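Local atomic coordinates of hypothetical protein VC0714 (Vibrio cholerae O1 biovar eltor str. N16961, PDB entry 1U9D), a protein that is of unknown function but belongs to the DUF1904 family, which is grouped with the tautomerase-like MIF proteins. Residues 70-75 / 105-110; 19-24 / 51-56. All blocks are in the same frame, centred on the assembly; numbering follows the deposited sequence.

Contact 1 (70-75 / 105-110); sequences VEVLWF and VVFIPL
Strands 69-74 and 104-109 run parallel as the two strands of a beta-alpha-beta unit, with helix 79-97 as the crossover. At Val70 the carbonyl O accepts Val106 N at 2.8 Å, nearly along the C=O axis. Glu71 lies beside Val106 and points the same way. Its CG meets Val106 CG1 at 3.4 Å, while its OE1 pairs with Arg22 on the neighbouring strand. Val72 is held by both of its backbone polar atoms: its N donates to Val106 O and its O accepts from Ile108 N. Its CB packs 3.6 Å from Phe107 CD1, on the face that also carries Val70, Val105 and Trp74. Leu73, on the other face, sets its CB against Leu110 CD1. Trp74 N donates to Ile108 O at 3.2 Å, the longest of the five backbone bonds. Trp74 CG sits between its backbone N and carbonyl carbon (chi1 72°). Phe107 CD1 lies over one face of the indole, offset toward the rim, and the six-membered ring of Trp74 is inclined 43° to the Phe107 ring. Gln82 of helix 79-97 touches the side chains of both Trp74 and Phe107. Past the strand ends, one water donates to Phe75 O at 2.6 Å and to Leu110 O at 2.7 Å.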
loop_
_atom_site.group_PDB
_atom_site.type_symbol
_atom_site.label_atom_id
_atom_site.label_comp_id
_atom_site.label_asym_id
_atom_site.label_seq_id
_atom_site.Cartn_x
_atom_site.Cartn_y
_atom_site.Cartn_z
ATOM N N VAL A 70 1.769 -17.022 -18.032
ATOM C CA VAL A 70 1.666 -16.949 -16.591
ATOM C C VAL A 70 0.246 -16.485 -16.309
ATOM O O VAL A 70 -0.173 -15.440 -16.816
ATOM C CB VAL A 70 2.646 -15.946 -15.997
ATOM C CG1 VAL A 70 2.498 -15.897 -14.468
ATOM C CG2 VAL A 70 4.068 -16.285 -16.416
ATOM N N GLU A 71 -0.493 -17.280 -15.551
ATOM C CA GLU A 71 -1.821 -16.931 -15.109
ATOM C C GLU A 71 -1.653 -16.408 -13.700
ATOM O O GLU A 71 -0.907 -17.003 -12.920
ATOM C CB GLU A 71 -2.718 -18.147 -15.050
ATOM C CG GLU A 71 -3.226 -18.669 -16.374
ATOM C CD GLU A 71 -4.071 -19.915 -16.180
ATOM O OE1 GLU A 71 -3.710 -20.748 -15.321
ATOM O OE2 GLU A 71 -5.101 -20.047 -16.858
ATOM N N VAL A 72 -2.319 -15.308 -13.384
ATOM C CA VAL A 72 -2.243 -14.718 -12.038
ATOM C C VAL A 72 -3.657 -14.758 -11.518
ATOM O O VAL A 72 -4.546 -14.104 -12.059
ATOM C CB VAL A 72 -1.722 -13.307 -12.056
ATOM C CG1 VAL A 72 -1.710 -12.699 -10.663
ATOM C CG2 VAL A 72 -0.325 -13.253 -12.664
ATOM N N LEU A 73 -3.904 -15.583 -10.514
ATOM C CA LEU A 73 -5.208 -15.630 -9.899
ATOM C C LEU A 73 -5.112 -14.761 -8.664
ATOM O O LEU A 73 -4.235 -14.971 -7.832
ATOM C CB LEU A 73 -5.608 -17.036 -9.529
ATOM C CG LEU A 73 -5.937 -17.863 -10.765
ATOM C CD1 LEU A 73 -4.703 -18.560 -11.259
ATOM C CD2 LEU A 73 -7.076 -18.857 -10.456
ATOM N N TRP A 74 -5.949 -13.741 -8.575
ATOM C CA TRP A 74 -5.801 -12.799 -7.462
ATOM C C TRP A 74 -7.073 -12.052 -7.141
ATOM O O TRP A 74 -8.030 -12.194 -7.844
ATOM C CB TRP A 74 -4.663 -11.830 -7.774
ATOM C CG TRP A 74 -4.953 -10.802 -8.847
ATOM C CD1 TRP A 74 -5.954 -10.816 -9.787
ATOM C CD2 TRP A 74 -4.203 -9.615 -9.089
ATOM N NE1 TRP A 74 -5.877 -9.692 -10.577
ATOM C CE2 TRP A 74 -4.813 -8.937 -10.162
ATOM C CE3 TRP A 74 -3.072 -9.047 -8.491
ATOM C CZ2 TRP A 74 -4.333 -7.731 -10.647
ATOM C CZ3 TRP A 74 -2.601 -7.849 -8.967
ATOM C CH2 TRP A 74 -3.226 -7.208 -10.041
ATOM N N PHE A 75 -7.083 -11.239 -6.090
ATOM C CA PHE A 75 -8.279 -10.435 -5.778
ATOM C C PHE A 75 -8.426 -9.172 -6.593
ATOM O O PHE A 75 -9.477 -8.501 -6.538
ATOM C CB PHE A 75 -8.295 -10.036 -4.298
ATOM C CG PHE A 75 -8.444 -11.186 -3.358
ATOM C CD1 PHE A 75 -9.337 -12.186 -3.615
ATOM C CD2 PHE A 75 -7.710 -11.233 -2.171
ATOM C CE1 PHE A 75 -9.499 -13.246 -2.729
ATOM C CE2 PHE A 75 -7.875 -12.280 -1.273
ATOM C CZ PHE A 75 -8.746 -13.292 -1.558
ATOM N N VAL A 105 0.645 -12.901 -20.073
ATOM C CA VAL A 105 0.389 -12.838 -18.628
ATOM C C VAL A 105 -1.093 -12.558 -18.537
ATOM O O VAL A 105 -1.571 -11.574 -19.113
ATOM C CB VAL A 105 1.156 -11.717 -17.934
ATOM C CG1 VAL A 105 0.748 -11.650 -16.459
ATOM C CG2 VAL A 105 2.682 -11.881 -18.048
ATOM N N VAL A 106 -1.844 -13.396 -17.849
ATOM C CA VAL A 106 -3.298 -13.223 -17.815
ATOM C C VAL A 106 -3.763 -13.166 -16.360
ATOM O O VAL A 106 -3.395 -14.031 -15.580
ATOM C CB VAL A 106 -4.022 -14.384 -18.572
ATOM C CG1 VAL A 106 -3.813 -15.669 -17.955
ATOM C CG2 VAL A 106 -5.519 -14.138 -18.627
ATOM N N PHE A 107 -4.546 -12.167 -15.996
ATOM C CA PHE A 107 -5.007 -12.029 -14.634
ATOM C C PHE A 107 -6.442 -12.538 -14.557
ATOM O O PHE A 107 -7.261 -12.205 -15.395
ATOM C CB PHE A 107 -4.902 -10.564 -14.215
ATOM C CG PHE A 107 -3.496 -10.053 -14.134
ATOM C CD1 PHE A 107 -2.846 -9.956 -12.919
ATOM C CD2 PHE A 107 -2.819 -9.646 -15.267
ATOM C CE1 PHE A 107 -1.540 -9.496 -12.860
ATOM C CE2 PHE A 107 -1.527 -9.188 -15.202
ATOM C CZ PHE A 107 -0.884 -9.115 -13.976
ATOM N N ILE A 108 -6.746 -13.362 -13.567
ATOM C CA ILE A 108 -8.086 -13.857 -13.382
ATOM C C ILE A 108 -8.551 -13.406 -12.000
ATOM O O ILE A 108 -7.941 -13.763 -11.030
ATOM C CB ILE A 108 -8.126 -15.375 -13.534
ATOM C CG1 ILE A 108 -7.816 -15.757 -15.002
ATOM C CG2 ILE A 108 -9.503 -15.920 -13.138
ATOM C CD1 ILE A 108 -7.218 -17.096 -15.157
ATOM N N PRO A 109 -9.586 -12.576 -11.939
ATOM C CA PRO A 109 -10.114 -12.075 -10.665
ATOM C C PRO A 109 -10.862 -13.144 -9.871
ATOM O O PRO A 109 -11.679 -13.868 -10.416
ATOM C CB PRO A 109 -11.085 -10.980 -11.115
ATOM C CG PRO A 109 -11.582 -11.467 -12.402
ATOM C CD PRO A 109 -10.344 -12.014 -13.069
ATOM N N LEU A 110 -10.541 -13.251 -8.584
ATOM C CA LEU A 110 -11.263 -14.064 -7.631
ATOM C C LEU A 110 -12.043 -13.112 -6.726
ATOM O O LEU A 110 -11.607 -11.989 -6.467
ATOM C CB LEU A 110 -10.295 -14.842 -6.759
ATOM C CG LEU A 110 -9.391 -15.861 -7.468
ATOM C CD1 LEU A 110 -8.337 -16.377 -6.519
ATOM C CD2 LEU A 110 -10.232 -17.005 -8.007
HETATM O O HOH W 1 -11.959 -9.329 -6.320
#

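Contact 2 (19-24 / 51-56); sequences LRFRAV and FTFELI
The first beta-alpha-beta unit of the chain pairs strand 18-22 in parallel with its neighbour 52-55, helix 26-44 making the crossover between them. Leu19 N donates to Thr52 O at 2.8 Å, and Leu19 O accepts Glu54 N. Phe21 continues the ladder: its N reaches Glu54 O almost along the C=O axis, and its O takes Ile56 N at 3.1 Å. Leu19, Phe21, Phe53 and Leu55 share one face. There the Phe21 and Phe53 rings meet at their edges, CE2 to CD1 at 4.0 Å. Arg20 and Glu54 lie side by side on the other face. Arg20 NE is 3.4 Å from Glu54 OE2 in a salt bridge, with the guanidinium and carboxylate planes 65° apart. A water accepts from Arg20 NE and donates to Glu54 OE2 at 2.6 Å. Ile56 CG1 lies over the centre of one face of the Arg22 guanidinium, and Ile56 CG2 is 3.6 Å from Arg22 NH1. Arg22 NE itself is bound to Glu71. Since Glu54 OE2 lies well out of the Arg20 guanidinium plane, their direct attraction is one of charge alone, and the water supplies the directed hydrogen bonds between them.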
loop_
_atom_site.group_PDB
_atom_site.type_symbol
_atom_site.label_atom_id
_atom_site.label_comp_id
_atom_site.label_asym_id
_atom_site.label_seq_id
_atom_site.Cartn_x
_atom_site.Cartn_y
_atom_site.Cartn_z
ATOM N N LEU A 19 0.558 -17.402 -8.826
ATOM C CA LEU A 19 1.106 -17.373 -10.175
ATOM C C LEU A 19 1.233 -18.788 -10.669
ATOM O O LEU A 19 1.853 -19.618 -9.992
ATOM C CB LEU A 19 2.470 -16.729 -10.185
ATOM C CG LEU A 19 2.427 -15.202 -10.076
ATOM C CD1 LEU A 19 2.206 -14.775 -8.650
ATOM C CD2 LEU A 19 3.720 -14.653 -10.635
ATOM N N ARG A 20 0.703 -19.054 -11.854
ATOM C CA ARG A 20 0.753 -20.375 -12.450
ATOM C C ARG A 20 1.515 -20.301 -13.764
ATOM O O ARG A 20 1.156 -19.522 -14.622
ATOM C CB ARG A 20 -0.642 -20.895 -12.687
ATOM C CG ARG A 20 -1.424 -21.021 -11.446
ATOM C CD ARG A 20 -2.794 -21.619 -11.647
ATOM N NE ARG A 20 -3.422 -21.762 -10.347
ATOM C CZ ARG A 20 -4.691 -22.079 -10.147
ATOM N NH1 ARG A 20 -5.507 -22.275 -11.167
ATOM N NH2 ARG A 20 -5.132 -22.166 -8.900
ATOM N N PHE A 21 2.573 -21.091 -13.888
ATOM C CA PHE A 21 3.461 -21.033 -15.018
ATOM C C PHE A 21 3.144 -22.175 -15.946
ATOM O O PHE A 21 3.246 -23.329 -15.542
ATOM C CB PHE A 21 4.897 -21.137 -14.514
ATOM C CG PHE A 21 5.339 -19.943 -13.735
ATOM C CD1 PHE A 21 5.918 -18.865 -14.378
ATOM C CD2 PHE A 21 5.114 -19.868 -12.380
ATOM C CE1 PHE A 21 6.299 -17.714 -13.663
ATOM C CE2 PHE A 21 5.482 -18.727 -11.662
ATOM C CZ PHE A 21 6.091 -17.652 -12.320
ATOM N N ARG A 22 2.757 -21.855 -17.172
ATOM C CA ARG A 22 2.352 -22.842 -18.159
ATOM C C ARG A 22 3.250 -22.727 -19.382
ATOM O O ARG A 22 3.611 -21.618 -19.777
ATOM C CB ARG A 22 0.945 -22.561 -18.657
ATOM C CG ARG A 22 -0.105 -22.412 -17.623
ATOM C CD ARG A 22 -1.503 -22.691 -18.181
ATOM N NE ARG A 22 -2.353 -22.779 -17.037
ATOM C CZ ARG A 22 -3.008 -23.848 -16.654
ATOM N NH1 ARG A 22 -2.997 -24.966 -17.364
ATOM N NH2 ARG A 22 -3.707 -23.770 -15.554
ATOM N N ALA A 23 3.561 -23.863 -20.004
ATOM C CA ALA A 23 4.365 -23.888 -21.233
ATOM C C ALA A 23 5.725 -23.224 -21.067
ATOM O O ALA A 23 6.237 -22.555 -21.969
ATOM C CB ALA A 23 3.573 -23.253 -22.392
ATOM N N VAL A 24 6.315 -23.414 -19.897
ATOM C CA VAL A 24 7.618 -22.853 -19.562
ATOM C C VAL A 24 8.461 -24.015 -19.015
ATOM O O VAL A 24 7.989 -24.806 -18.212
ATOM C CB VAL A 24 7.547 -21.754 -18.482
ATOM C CG1 VAL A 24 7.068 -20.452 -19.035
ATOM C CG2 VAL A 24 6.643 -22.166 -17.365
ATOM N N PHE A 51 2.390 -14.735 -1.652
ATOM C CA PHE A 51 2.481 -15.194 -3.032
ATOM C C PHE A 51 2.634 -16.710 -3.069
ATOM O O PHE A 51 3.283 -17.303 -2.203
ATOM C CB PHE A 51 3.687 -14.562 -3.748
ATOM C CG PHE A 51 3.657 -13.066 -3.803
ATOM C CD1 PHE A 51 3.313 -12.408 -4.973
ATOM C CD2 PHE A 51 4.021 -12.314 -2.706
ATOM C CE1 PHE A 51 3.253 -11.031 -5.024
ATOM C CE2 PHE A 51 3.997 -10.923 -2.764
ATOM C CZ PHE A 51 3.604 -10.291 -3.927
ATOM N N THR A 52 2.039 -17.347 -4.072
ATOM C CA THR A 52 2.318 -18.748 -4.340
ATOM C C THR A 52 2.678 -18.867 -5.826
ATOM O O THR A 52 2.209 -18.089 -6.664
ATOM C CB THR A 52 1.152 -19.658 -3.946
ATOM O OG1 THR A 52 0.040 -19.438 -4.822
ATOM C CG2 THR A 52 0.605 -19.308 -2.563
ATOM N N PHE A 53 3.538 -19.823 -6.118
ATOM C CA PHE A 53 4.057 -20.050 -7.453
ATOM C C PHE A 53 3.850 -21.512 -7.795
ATOM O O PHE A 53 4.202 -22.391 -6.999
ATOM C CB PHE A 53 5.543 -19.731 -7.484
ATOM C CG PHE A 53 5.867 -18.346 -7.062
ATOM C CD1 PHE A 53 5.969 -17.337 -7.990
ATOM C CD2 PHE A 53 6.057 -18.038 -5.725
ATOM C CE1 PHE A 53 6.257 -16.043 -7.590
ATOM C CE2 PHE A 53 6.329 -16.768 -5.341
ATOM C CZ PHE A 53 6.420 -15.761 -6.279
ATOM N N GLU A 54 3.279 -21.793 -8.963
ATOM C CA GLU A 54 2.972 -23.167 -9.351
ATOM C C GLU A 54 3.518 -23.437 -10.759
ATOM O O GLU A 54 3.282 -22.669 -11.646
ATOM C CB GLU A 54 1.451 -23.358 -9.324
ATOM C CG GLU A 54 0.943 -24.683 -9.840
ATOM C CD GLU A 54 -0.544 -24.914 -9.567
ATOM O OE1 GLU A 54 -1.025 -26.022 -9.906
ATOM O OE2 GLU A 54 -1.249 -24.018 -9.023
ATOM N N LEU A 55 4.245 -24.527 -10.949
ATOM C CA LEU A 55 4.616 -25.006 -12.274
ATOM C C LEU A 55 3.597 -26.058 -12.689
ATOM O O LEU A 55 3.450 -27.052 -12.009
ATOM C CB LEU A 55 5.994 -25.644 -12.233
ATOM C CG LEU A 55 6.535 -26.275 -13.522
ATOM C CD1 LEU A 55 6.522 -25.276 -14.648
ATOM C CD2 LEU A 55 7.927 -26.842 -13.241
ATOM N N ILE A 56 2.931 -25.842 -13.822
ATOM C CA ILE A 56 1.808 -26.665 -14.242
ATOM C C ILE A 56 2.402 -27.711 -15.175
ATOM O O ILE A 56 3.123 -27.355 -16.079
ATOM C CB ILE A 56 0.753 -25.780 -14.960
ATOM C CG1 ILE A 56 0.187 -24.736 -13.998
ATOM C CG2 ILE A 56 -0.366 -26.612 -15.570
ATOM C CD1 ILE A 56 -0.524 -25.309 -12.840
HETATM O O HOH W 2 0.050 -20.478 -7.581
HETATM O O HOH W 3 -2.084 -22.105 -7.517
#

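From the N terminus, strand 18-22 leads into helix 26-44 and returns as strand 52-55, where contact 2 closes the first loop. The chain then reaches strand 69-74, passes through helix 79-97 and comes back as strand 104-109, where contact 1 closes the second. The two loops follow in series and neither nests nor crosses. Their inner strands, 18-22 and 69-74, lie antiparallel at the middle of the four-stranded sheet, so 52-55 and 104-109 are its outermost strands within the chain. Arg20 N probably bonds to Glu71 O at 2.8 Å. The salt bridge from Arg22 NE to Glu71 OE1, at 3.0 Å, ties the two units on one face, and Val70 packs on Phe21 on the other.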